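Local coordinates for GDSL-like protein (PDB 6HFZ) that acts as a two-domain esterase of the SGNH (GDSL-like) hydrolase clan, removing acetyl groups from acetylated mannans of plant biomass, at residues A[117-122]-A[336-341]; A[60-65]-A[208-213]; A[269-274]-A[278-283]. All blocks are in the same frame, centred on the assembly; numbering follows the deposited sequence.

Interaction 1 of 3, residues A[117-122]-A[336-341]; sequences FMETYE and LEHGEN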
loop_
_atom_site.group_PDB
_atom_site.type_symbol
_atom_site.label_atom_id
_atom_site.label_comp_id
_atom_site.label_asym_id
_atom_site.label_seq_id
_atom_site.Cartn_x
_atom_site.Cartn_y
_atom_site.Cartn_z
ATOM N N PHE A 117 -0.751 -12.250 0.444
ATOM C CA PHE A 117 -0.110 -11.013 0.021
ATOM C C PHE A 117 0.654 -11.154 -1.299
ATOM O O PHE A 117 0.758 -10.183 -2.060
ATOM C CB PHE A 117 0.687 -10.416 1.196
ATOM C CG PHE A 117 -0.222 -9.817 2.242
ATOM C CD1 PHE A 117 -0.979 -8.682 1.971
ATOM C CD2 PHE A 117 -0.337 -10.398 3.504
ATOM C CE1 PHE A 117 -1.857 -8.175 2.916
ATOM C CE2 PHE A 117 -1.184 -9.861 4.464
ATOM C CZ PHE A 117 -1.941 -8.750 4.168
HETATM N N MSE A 118 1.179 -12.344 -1.608
HETATM C CA MSE A 118 1.718 -12.571 -2.944
HETATM C C MSE A 118 0.621 -12.299 -3.977
HETATM O O MSE A 118 0.870 -11.664 -5.008
HETATM C CB MSE A 118 2.348 -13.934 -3.232
HETATM C CG MSE A 118 3.147 -13.821 -4.499
HETATM SE SE MSE A 118 4.308 -15.399 -4.745
HETATM C CE MSE A 118 3.088 -16.740 -3.970
ATOM N N GLU A 119 -0.592 -12.769 -3.683
ATOM C CA GLU A 119 -1.716 -12.631 -4.606
ATOM C C GLU A 119 -2.177 -11.169 -4.719
ATOM O O GLU A 119 -2.378 -10.673 -5.828
ATOM C CB GLU A 119 -2.855 -13.560 -4.173
ATOM C CG GLU A 119 -3.952 -13.661 -5.217
ATOM C CD GLU A 119 -5.095 -14.626 -4.915
ATOM O OE1 GLU A 119 -5.066 -15.312 -3.865
ATOM O OE2 GLU A 119 -6.038 -14.672 -5.702
ATOM N N THR A 120 -2.303 -10.475 -3.584
ATOM C CA THR A 120 -2.708 -9.065 -3.623
ATOM C C THR A 120 -1.634 -8.224 -4.333
ATOM O O THR A 120 -1.957 -7.334 -5.133
ATOM C CB THR A 120 -3.119 -8.502 -2.261
ATOM O OG1 THR A 120 -1.959 -8.492 -1.414
ATOM C CG2 THR A 120 -4.204 -9.306 -1.574
ATOM N N TYR A 121 -0.354 -8.416 -4.003
ATOM C CA TYR A 121 0.735 -7.687 -4.680
ATOM C C TYR A 121 0.771 -7.967 -6.187
ATOM O O TYR A 121 1.018 -7.051 -6.973
ATOM C CB TYR A 121 2.036 -8.081 -4.010
ATOM C CG TYR A 121 3.253 -7.248 -4.239
ATOM C CD1 TYR A 121 3.500 -6.156 -3.431
ATOM C CD2 TYR A 121 4.252 -7.683 -5.106
ATOM C CE1 TYR A 121 4.690 -5.470 -3.511
ATOM C CE2 TYR A 121 5.444 -6.998 -5.202
ATOM C CZ TYR A 121 5.658 -5.888 -4.399
ATOM O OH TYR A 121 6.860 -5.226 -4.405
ATOM N N GLU A 122 0.509 -9.223 -6.599
ATOM C CA GLU A 122 0.455 -9.527 -8.019
ATOM C C GLU A 122 -0.662 -8.710 -8.706
ATOM O O GLU A 122 -0.417 -8.126 -9.782
ATOM C CB GLU A 122 0.274 -11.020 -8.308
ATOM C CG GLU A 122 0.229 -11.263 -9.800
ATOM C CD GLU A 122 0.434 -12.702 -10.238
ATOM O OE1 GLU A 122 1.137 -12.912 -11.280
ATOM O OE2 GLU A 122 -0.028 -13.582 -9.536
ATOM N N LEU A 336 -14.173 -13.094 3.152
ATOM C CA LEU A 336 -14.404 -14.171 2.197
ATOM C C LEU A 336 -13.223 -14.177 1.232
ATOM O O LEU A 336 -12.916 -13.124 0.671
ATOM C CB LEU A 336 -15.683 -13.924 1.389
ATOM C CG LEU A 336 -16.044 -15.024 0.382
ATOM C CD1 LEU A 336 -16.332 -16.343 1.114
ATOM C CD2 LEU A 336 -17.216 -14.626 -0.490
ATOM N N GLU A 337 -12.628 -15.352 1.002
ATOM C CA GLU A 337 -11.588 -15.472 -0.006
ATOM C C GLU A 337 -11.819 -16.723 -0.879
ATOM O O GLU A 337 -12.061 -17.822 -0.366
ATOM C CB GLU A 337 -10.213 -15.522 0.655
ATOM C CG GLU A 337 -9.088 -15.492 -0.365
ATOM C CD GLU A 337 -7.695 -15.286 0.207
ATOM O OE1 GLU A 337 -7.242 -16.133 1.003
ATOM O OE2 GLU A 337 -7.058 -14.291 -0.183
ATOM N N HIS A 338 -11.725 -16.512 -2.194
ATOM C CA HIS A 338 -11.842 -17.514 -3.230
ATOM C C HIS A 338 -13.204 -18.220 -3.124
ATOM O O HIS A 338 -13.279 -19.430 -3.297
ATOM C CB HIS A 338 -10.670 -18.486 -3.190
ATOM C CG HIS A 338 -9.332 -17.863 -3.380
ATOM N ND1 HIS A 338 -8.181 -18.488 -2.965
ATOM C CD2 HIS A 338 -8.967 -16.692 -3.951
ATOM C CE1 HIS A 338 -7.142 -17.715 -3.244
ATOM N NE2 HIS A 338 -7.608 -16.596 -3.849
ATOM N N GLY A 339 -14.249 -17.433 -2.841
ATOM C CA GLY A 339 -15.619 -17.874 -2.778
ATOM C C GLY A 339 -16.270 -17.863 -4.144
ATOM O O GLY A 339 -15.617 -17.789 -5.153
ATOM N N GLU A 340 -17.598 -17.950 -4.139
ATOM C CA GLU A 340 -18.361 -17.916 -5.342
ATOM C C GLU A 340 -18.387 -16.465 -5.803
ATOM O O GLU A 340 -18.554 -15.535 -4.985
ATOM C CB GLU A 340 -19.767 -18.461 -5.091
ATOM C CG GLU A 340 -20.699 -18.352 -6.271
ATOM C CD GLU A 340 -22.050 -19.004 -6.036
ATOM O OE1 GLU A 340 -22.598 -19.529 -7.021
ATOM O OE2 GLU A 340 -22.549 -18.992 -4.855
ATOM N N ASN A 341 -18.168 -16.295 -7.097
ATOM C CA ASN A 341 -18.209 -15.005 -7.726
ATOM C C ASN A 341 -19.671 -14.659 -8.074
ATOM O O ASN A 341 -20.222 -15.150 -9.043
ATOM C CB ASN A 341 -17.308 -14.962 -8.956
ATOM C CG ASN A 341 -16.943 -13.544 -9.325
ATOM O OD1 ASN A 341 -17.698 -12.602 -9.058
ATOM N ND2 ASN A 341 -15.749 -13.384 -9.864
#
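E119 on helix 115-129 brings its carboxylate to the NE2 edge of the H338 imidazole, the two planes 36° apart, in a histidine-carboxylate hydrogen bond across the boundary between the α/β domain and the β-rich domain. The contact is slight, 87 Å² in all, and the nearest CA atoms, those of E119 and E337, are 11.3 Å apart, which means that long side chains do the bridging. From CB, which is directed at the loop, E119 runs fully stretched: CG lies anti to the backbone N and CD continues the line, which carries the carboxylate to the ring. There E119 CD stands 3.4 Å from H338 NE2. E119 OE1 takes the N-H of H338 NE2 at 2.8 Å, nearly in the ring plane, while E119 OE2 accepts from H338 NE2 at 3.1 Å, tilted from that plane but straighter (153° against 132°). Both oxygens use syn lone pairs, a bifurcated grip. E119 OE2 also bonds to T234 OG1, which helps to fix the carboxylate. E337 lays CG over one imidazole face, and E337 OE2 is hydrogen-bonded to Y235 OH and to H116 ND1, the latter on helix 115-129. This helix packs M118 against helix 152-161 and Y121 against strand 136-141, whereas H338 belongs to the loop joining strands 329-336 and 342-352.

Interaction 2 of 3, residues A[60-65]-A[208-213]; sequences YEWWKK and YFLDKV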
loop_
_atom_site.group_PDB
_atom_site.type_symbol
_atom_site.label_atom_id
_atom_site.label_comp_id
_atom_site.label_asym_id
_atom_site.label_seq_id
_atom_site.Cartn_x
_atom_site.Cartn_y
_atom_site.Cartn_z
ATOM N N TYR A 60 12.874 11.866 -5.698
ATOM C CA TYR A 60 12.298 12.916 -6.557
ATOM C C TYR A 60 13.405 13.939 -6.873
ATOM O O TYR A 60 13.590 14.361 -8.030
ATOM C CB TYR A 60 11.052 13.506 -5.889
ATOM C CG TYR A 60 10.503 14.748 -6.541
ATOM C CD1 TYR A 60 9.914 14.711 -7.793
ATOM C CD2 TYR A 60 10.582 15.953 -5.882
ATOM C CE1 TYR A 60 9.405 15.861 -8.385
ATOM C CE2 TYR A 60 10.088 17.113 -6.461
ATOM C CZ TYR A 60 9.500 17.058 -7.704
ATOM O OH TYR A 60 9.018 18.226 -8.233
ATOM N N GLU A 61 14.168 14.316 -5.842
ATOM C CA GLU A 61 15.272 15.278 -6.010
ATOM C C GLU A 61 16.335 14.693 -6.951
ATOM O O GLU A 61 16.929 15.459 -7.735
ATOM C CB GLU A 61 15.832 15.728 -4.655
ATOM C CG GLU A 61 14.890 16.679 -3.951
ATOM C CD GLU A 61 15.433 17.441 -2.764
ATOM O OE1 GLU A 61 16.130 16.829 -1.945
ATOM O OE2 GLU A 61 15.121 18.648 -2.641
ATOM N N TRP A 62 16.596 13.373 -6.884
ATOM C CA TRP A 62 17.488 12.721 -7.847
ATOM C C TRP A 62 17.070 12.999 -9.295
ATOM O O TRP A 62 17.929 13.355 -10.090
ATOM C CB TRP A 62 17.670 11.213 -7.606
ATOM C CG TRP A 62 18.629 10.542 -8.539
ATOM C CD1 TRP A 62 19.965 10.346 -8.336
ATOM C CD2 TRP A 62 18.333 9.986 -9.832
ATOM N NE1 TRP A 62 20.514 9.720 -9.420
ATOM C CE2 TRP A 62 19.545 9.514 -10.370
ATOM C CE3 TRP A 62 17.181 9.893 -10.614
ATOM C CZ2 TRP A 62 19.607 8.884 -11.604
ATOM C CZ3 TRP A 62 17.250 9.284 -11.841
ATOM C CH2 TRP A 62 18.461 8.811 -12.347
ATOM N N TRP A 63 15.795 12.780 -9.647
ATOM C CA TRP A 63 15.312 13.037 -11.008
ATOM C C TRP A 63 15.592 14.506 -11.397
ATOM O O TRP A 63 16.187 14.768 -12.454
ATOM C CB TRP A 63 13.826 12.667 -11.141
ATOM C CG TRP A 63 13.569 11.189 -11.171
ATOM C CD1 TRP A 63 13.227 10.368 -10.124
ATOM C CD2 TRP A 63 13.650 10.343 -12.319
ATOM N NE1 TRP A 63 13.095 9.072 -10.557
ATOM C CE2 TRP A 63 13.332 9.032 -11.899
ATOM C CE3 TRP A 63 13.933 10.579 -13.665
ATOM C CZ2 TRP A 63 13.317 7.960 -12.787
ATOM C CZ3 TRP A 63 13.932 9.519 -14.536
ATOM C CH2 TRP A 63 13.621 8.229 -14.104
ATOM N N LYS A 64 15.156 15.441 -10.559
ATOM C CA LYS A 64 15.347 16.902 -10.813
ATOM C C LYS A 64 16.826 17.230 -11.091
ATOM O O LYS A 64 17.130 17.939 -12.052
ATOM C CB LYS A 64 14.859 17.732 -9.632
ATOM C CG LYS A 64 13.356 17.742 -9.445
ATOM C CD LYS A 64 12.931 18.599 -8.293
ATOM C CE LYS A 64 13.205 20.068 -8.524
ATOM N NZ LYS A 64 12.828 20.857 -7.330
ATOM N N LYS A 65 17.737 16.701 -10.261
ATOM C CA LYS A 65 19.169 17.049 -10.322
ATOM C C LYS A 65 19.850 16.376 -11.518
ATOM O O LYS A 65 20.746 16.944 -12.168
ATOM C CB LYS A 65 19.894 16.648 -9.030
ATOM C CG LYS A 65 21.334 17.138 -8.947
ATOM C CD LYS A 65 21.468 18.675 -8.969
ATOM C CE LYS A 65 22.860 19.181 -9.317
ATOM N NZ LYS A 65 23.875 18.739 -8.331
ATOM N N TYR A 208 21.680 4.726 -6.188
ATOM C CA TYR A 208 22.785 3.915 -6.695
ATOM C C TYR A 208 22.356 3.164 -7.963
ATOM O O TYR A 208 23.035 3.172 -9.019
ATOM C CB TYR A 208 23.253 2.907 -5.644
ATOM C CG TYR A 208 24.336 2.013 -6.169
ATOM C CD1 TYR A 208 25.649 2.450 -6.109
ATOM C CD2 TYR A 208 24.084 0.768 -6.723
ATOM C CE1 TYR A 208 26.681 1.676 -6.601
ATOM C CE2 TYR A 208 25.115 -0.023 -7.215
ATOM C CZ TYR A 208 26.413 0.453 -7.167
ATOM O OH TYR A 208 27.484 -0.251 -7.620
ATOM N N PHE A 209 21.173 2.539 -7.890
ATOM C CA PHE A 209 20.651 1.750 -8.980
ATOM C C PHE A 209 20.239 2.678 -10.128
ATOM O O PHE A 209 20.571 2.392 -11.275
ATOM C CB PHE A 209 19.477 0.882 -8.508
ATOM C CG PHE A 209 18.783 0.120 -9.608
ATOM C CD1 PHE A 209 19.398 -0.987 -10.173
ATOM C CD2 PHE A 209 17.549 0.521 -10.079
ATOM C CE1 PHE A 209 18.784 -1.679 -11.204
ATOM C CE2 PHE A 209 16.926 -0.185 -11.099
ATOM C CZ PHE A 209 17.531 -1.301 -11.623
ATOM N N LEU A 210 19.525 3.780 -9.815
ATOM C CA LEU A 210 19.023 4.686 -10.881
ATOM C C LEU A 210 20.251 5.204 -11.658
ATOM O O LEU A 210 20.272 5.234 -12.871
ATOM C CB LEU A 210 18.193 5.827 -10.286
ATOM C CG LEU A 210 16.839 5.405 -9.729
ATOM C CD1 LEU A 210 16.072 6.585 -9.212
ATOM C CD2 LEU A 210 16.051 4.654 -10.788
ATOM N N ASP A 211 21.325 5.511 -10.924
ATOM C CA ASP A 211 22.567 6.037 -11.596
ATOM C C ASP A 211 23.178 4.955 -12.503
ATOM O O ASP A 211 23.674 5.247 -13.597
ATOM C CB ASP A 211 23.546 6.582 -10.549
ATOM C CG ASP A 211 23.297 8.042 -10.211
ATOM O OD1 ASP A 211 22.985 8.822 -11.137
ATOM O OD2 ASP A 211 23.412 8.397 -9.053
ATOM N N LYS A 212 23.201 3.700 -12.050
ATOM C CA LYS A 212 23.727 2.603 -12.828
ATOM C C LYS A 212 22.902 2.438 -14.114
ATOM O O LYS A 212 23.443 2.228 -15.218
ATOM C CB LYS A 212 23.765 1.304 -12.016
ATOM C CG LYS A 212 24.179 0.091 -12.836
ATOM C CD LYS A 212 23.946 -1.230 -12.176
ATOM C CE LYS A 212 24.860 -1.417 -10.994
ATOM N NZ LYS A 212 26.251 -1.642 -11.433
ATOM N N VAL A 213 21.573 2.518 -13.983
ATOM C CA VAL A 213 20.701 2.390 -15.148
ATOM C C VAL A 213 20.972 3.509 -16.151
ATOM O O VAL A 213 20.892 3.255 -17.372
ATOM C CB VAL A 213 19.216 2.348 -14.744
ATOM C CG1 VAL A 213 18.267 2.396 -15.939
ATOM C CG2 VAL A 213 18.969 1.111 -13.902
#
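The indole of W62 lies against L210 in the close-packed half of this helix-helix contact, its six-membered ring receiving L210 CB over one face. L210 CB is 3.7 Å from the centroid of that ring and 14° off its normal, a CH-pi geometry, and the methyl L210 CD1 continues along the same ring to 3.8 Å from W62 CE3. W62 projects toward the other helix because its first torsion sets CG opposite the main-chain N; the axes of the two helical segments approach to 11.4 Å at a crossing angle of -30°. W63 adds a second, thinner layer: W63 NE1 comes 4.1 Å from L210 CD1, and this buried N-H has no hydrogen-bond partner in the model. W62 CZ3 sits over the centre of the W63 ring, 3.8 Å above its plane, so the two indoles and the leucine form one largely apolar cluster that also buries the W63 N-H. The looser side is polar and partly exposed. There D211 meets the pyrrole edge of W62, its carboxylate plane turned 65° from the indole, and W62 NE1 gives a weak hydrogen bond to D211 OD2 (3.2 Å). An alanine in place of W62 would remove the face beneath L210 and is likely to open a gap between the helices, with D211 losing its indole N-H. Helix 18-28 packs on the tryptophans, M24 touching both and V23 touching W63, while F102 of the central sheet meets W63 edge-to-face and F209 reaches strand 11-13.

Interaction 3 of 3, residues A[269-274]-A[278-283]; sequences HGWTAS and DSITLD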
loop_
_atom_site.group_PDB
_atom_site.type_symbol
_atom_site.label_atom_id
_atom_site.label_comp_id
_atom_site.label_asym_id
_atom_site.label_seq_id
_atom_site.Cartn_x
_atom_site.Cartn_y
_atom_site.Cartn_z
ATOM N N HIS A 269 -15.300 9.152 3.545
ATOM C CA HIS A 269 -16.129 8.548 2.490
ATOM C C HIS A 269 -16.900 7.310 2.964
ATOM O O HIS A 269 -17.485 6.596 2.148
ATOM C CB HIS A 269 -15.299 8.188 1.241
ATOM C CG HIS A 269 -14.653 9.378 0.611
ATOM N ND1 HIS A 269 -15.111 10.662 0.864
ATOM C CD2 HIS A 269 -13.620 9.503 -0.256
ATOM C CE1 HIS A 269 -14.359 11.529 0.168
ATOM N NE2 HIS A 269 -13.464 10.866 -0.525
ATOM N N GLY A 270 -16.881 7.073 4.270
ATOM C CA GLY A 270 -17.553 5.929 4.809
ATOM C C GLY A 270 -18.756 6.321 5.642
ATOM O O GLY A 270 -19.502 7.239 5.311
ATOM N N TRP A 271 -18.973 5.576 6.727
ATOM C CA TRP A 271 -20.179 5.687 7.499
ATOM C C TRP A 271 -19.807 5.534 8.970
ATOM O O TRP A 271 -18.883 4.786 9.318
ATOM C CB TRP A 271 -21.207 4.607 7.133
ATOM C CG TRP A 271 -21.623 4.443 5.719
ATOM C CD1 TRP A 271 -22.713 4.993 5.106
ATOM C CD2 TRP A 271 -20.959 3.632 4.736
ATOM N NE1 TRP A 271 -22.796 4.547 3.826
ATOM C CE2 TRP A 271 -21.722 3.729 3.556
ATOM C CE3 TRP A 271 -19.803 2.833 4.746
ATOM C CZ2 TRP A 271 -21.384 3.051 2.395
ATOM C CZ3 TRP A 271 -19.467 2.173 3.589
ATOM C CH2 TRP A 271 -20.252 2.263 2.437
ATOM N N THR A 272 -20.571 6.179 9.862
ATOM C CA THR A 272 -20.324 6.081 11.285
ATOM C C THR A 272 -21.570 5.558 12.002
ATOM O O THR A 272 -22.639 5.717 11.467
ATOM C CB THR A 272 -19.924 7.412 11.920
ATOM O OG1 THR A 272 -20.955 8.358 11.657
ATOM C CG2 THR A 272 -18.603 7.900 11.363
ATOM N N ALA A 273 -21.357 5.000 13.205
ATOM C CA ALA A 273 -22.452 4.513 14.097
ATOM C C ALA A 273 -22.024 4.564 15.572
ATOM O O ALA A 273 -20.896 4.216 15.902
ATOM C CB ALA A 273 -22.839 3.108 13.685
ATOM N N SER A 274 -22.972 4.896 16.473
ATOM C CA SER A 274 -22.689 5.012 17.896
ATOM C C SER A 274 -23.535 4.069 18.774
ATOM O O SER A 274 -23.225 3.952 19.965
ATOM C CB SER A 274 -22.919 6.442 18.379
ATOM O OG SER A 274 -22.093 7.359 17.659
ATOM N N ASP A 278 -27.236 -0.479 15.348
ATOM C CA ASP A 278 -27.067 0.278 14.113
ATOM C C ASP A 278 -26.478 -0.657 13.045
ATOM O O ASP A 278 -25.528 -1.351 13.318
ATOM C CB ASP A 278 -26.105 1.452 14.332
ATOM C CG ASP A 278 -26.683 2.620 15.129
ATOM O OD1 ASP A 278 -27.931 2.626 15.343
ATOM O OD2 ASP A 278 -25.896 3.547 15.501
ATOM N N SER A 279 -26.998 -0.613 11.823
ATOM C CA SER A 279 -26.568 -1.537 10.769
ATOM C C SER A 279 -26.584 -0.838 9.410
ATOM O O SER A 279 -27.116 0.297 9.228
ATOM C CB SER A 279 -27.394 -2.786 10.737
ATOM O OG SER A 279 -28.761 -2.473 10.686
ATOM N N ILE A 280 -26.013 -1.543 8.435
ATOM C CA ILE A 280 -25.917 -1.125 7.059
ATOM C C ILE A 280 -25.834 -2.389 6.199
ATOM O O ILE A 280 -25.269 -3.377 6.651
ATOM C CB ILE A 280 -24.689 -0.210 6.881
ATOM C CG1 ILE A 280 -24.560 0.297 5.439
ATOM C CG2 ILE A 280 -23.429 -0.931 7.355
ATOM C CD1 ILE A 280 -23.373 1.268 5.248
ATOM N N THR A 281 -26.449 -2.356 5.026
ATOM C CA THR A 281 -26.428 -3.473 4.069
ATOM C C THR A 281 -25.902 -2.944 2.728
ATOM O O THR A 281 -26.193 -1.787 2.297
ATOM C CB THR A 281 -27.802 -4.144 3.924
ATOM O OG1 THR A 281 -28.699 -3.152 3.430
ATOM C CG2 THR A 281 -28.321 -4.704 5.227
ATOM N N LEU A 282 -25.056 -3.767 2.104
ATOM C CA LEU A 282 -24.410 -3.493 0.853
ATOM C C LEU A 282 -24.521 -4.726 -0.031
ATOM O O LEU A 282 -24.370 -5.830 0.467
ATOM C CB LEU A 282 -22.910 -3.239 1.067
ATOM C CG LEU A 282 -22.514 -2.169 2.071
ATOM C CD1 LEU A 282 -22.273 -2.721 3.453
ATOM C CD2 LEU A 282 -21.282 -1.414 1.572
ATOM N N ASP A 283 -24.663 -4.489 -1.336
ATOM C CA ASP A 283 -24.464 -5.459 -2.386
ATOM C C ASP A 283 -23.019 -5.350 -2.888
ATOM O O ASP A 283 -22.598 -4.285 -3.313
ATOM C CB ASP A 283 -25.389 -5.181 -3.578
ATOM C CG ASP A 283 -26.875 -5.378 -3.299
ATOM O OD1 ASP A 283 -27.202 -6.074 -2.321
ATOM O OD2 ASP A 283 -27.693 -4.829 -4.076
HETATM O O HOH W 1 -25.752 6.159 15.870
#
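This is a buried, side-chain-mediated contact between strands 271-273 and 279-286, which belong to two different antiparallel sheets of the β-rich domain. The touching parts run nearly antiparallel, their end-to-end directions 161° apart, yet no backbone-to-backbone hydrogen bond joins them: the CA atoms of W271 and I280 are 8.9 Å apart, a separation filled by side chains. I280 presses the methyl CD1 onto one face of the W271 indole, 3.4 Å from the centroid of its five-membered ring and 11° off the normal, a CH-pi contact. The extended chain of I280, with CG1 anti to the backbone N (chi1 -178°), carries that methyl to the ring, and the two side chains cross at about a right angle. L282 and W271 approach each other from opposite directions, L282 CD2 reaching 3.9 Å from W271 CH2. Toward the connecting turn the layers converge, with A273 CB 3.7 Å from D278 CB. D278 OD2 accepts a weak hydrogen bond from S274 N (3.4 Å) and another from a water, which in turn accepts one from S274 N; its stronger protein partner is K275 N, within the turn. W271 and I280 also share L363 of strand 361-370 and C250 of strand 249-251. The arrangement, two antiparallel sheets packed through apolar side chains, is consistent with a β-sandwich.

Interaction 3 is the buried one, uniting two sheets of the β-rich domain through a tryptophan-isoleucine core with polar bonds confined to the turn. Interaction 2 is partly buried and also rests on an aliphatic group over an indole, but it pairs helices of the α/β domain, and its polar bond lies on the more exposed side. Interaction 1 differs in kind: almost wholly polar, slight in area, it spans the two domains by a histidine and a carboxylate. The centres of interactions 2 and 3 are about 46 Å apart on opposite sides of the chain's centre; the centre of interaction 1 is about 35 Å from that of interaction 2 and about 24 Å from that of interaction 3. None shares a helix or strand with another.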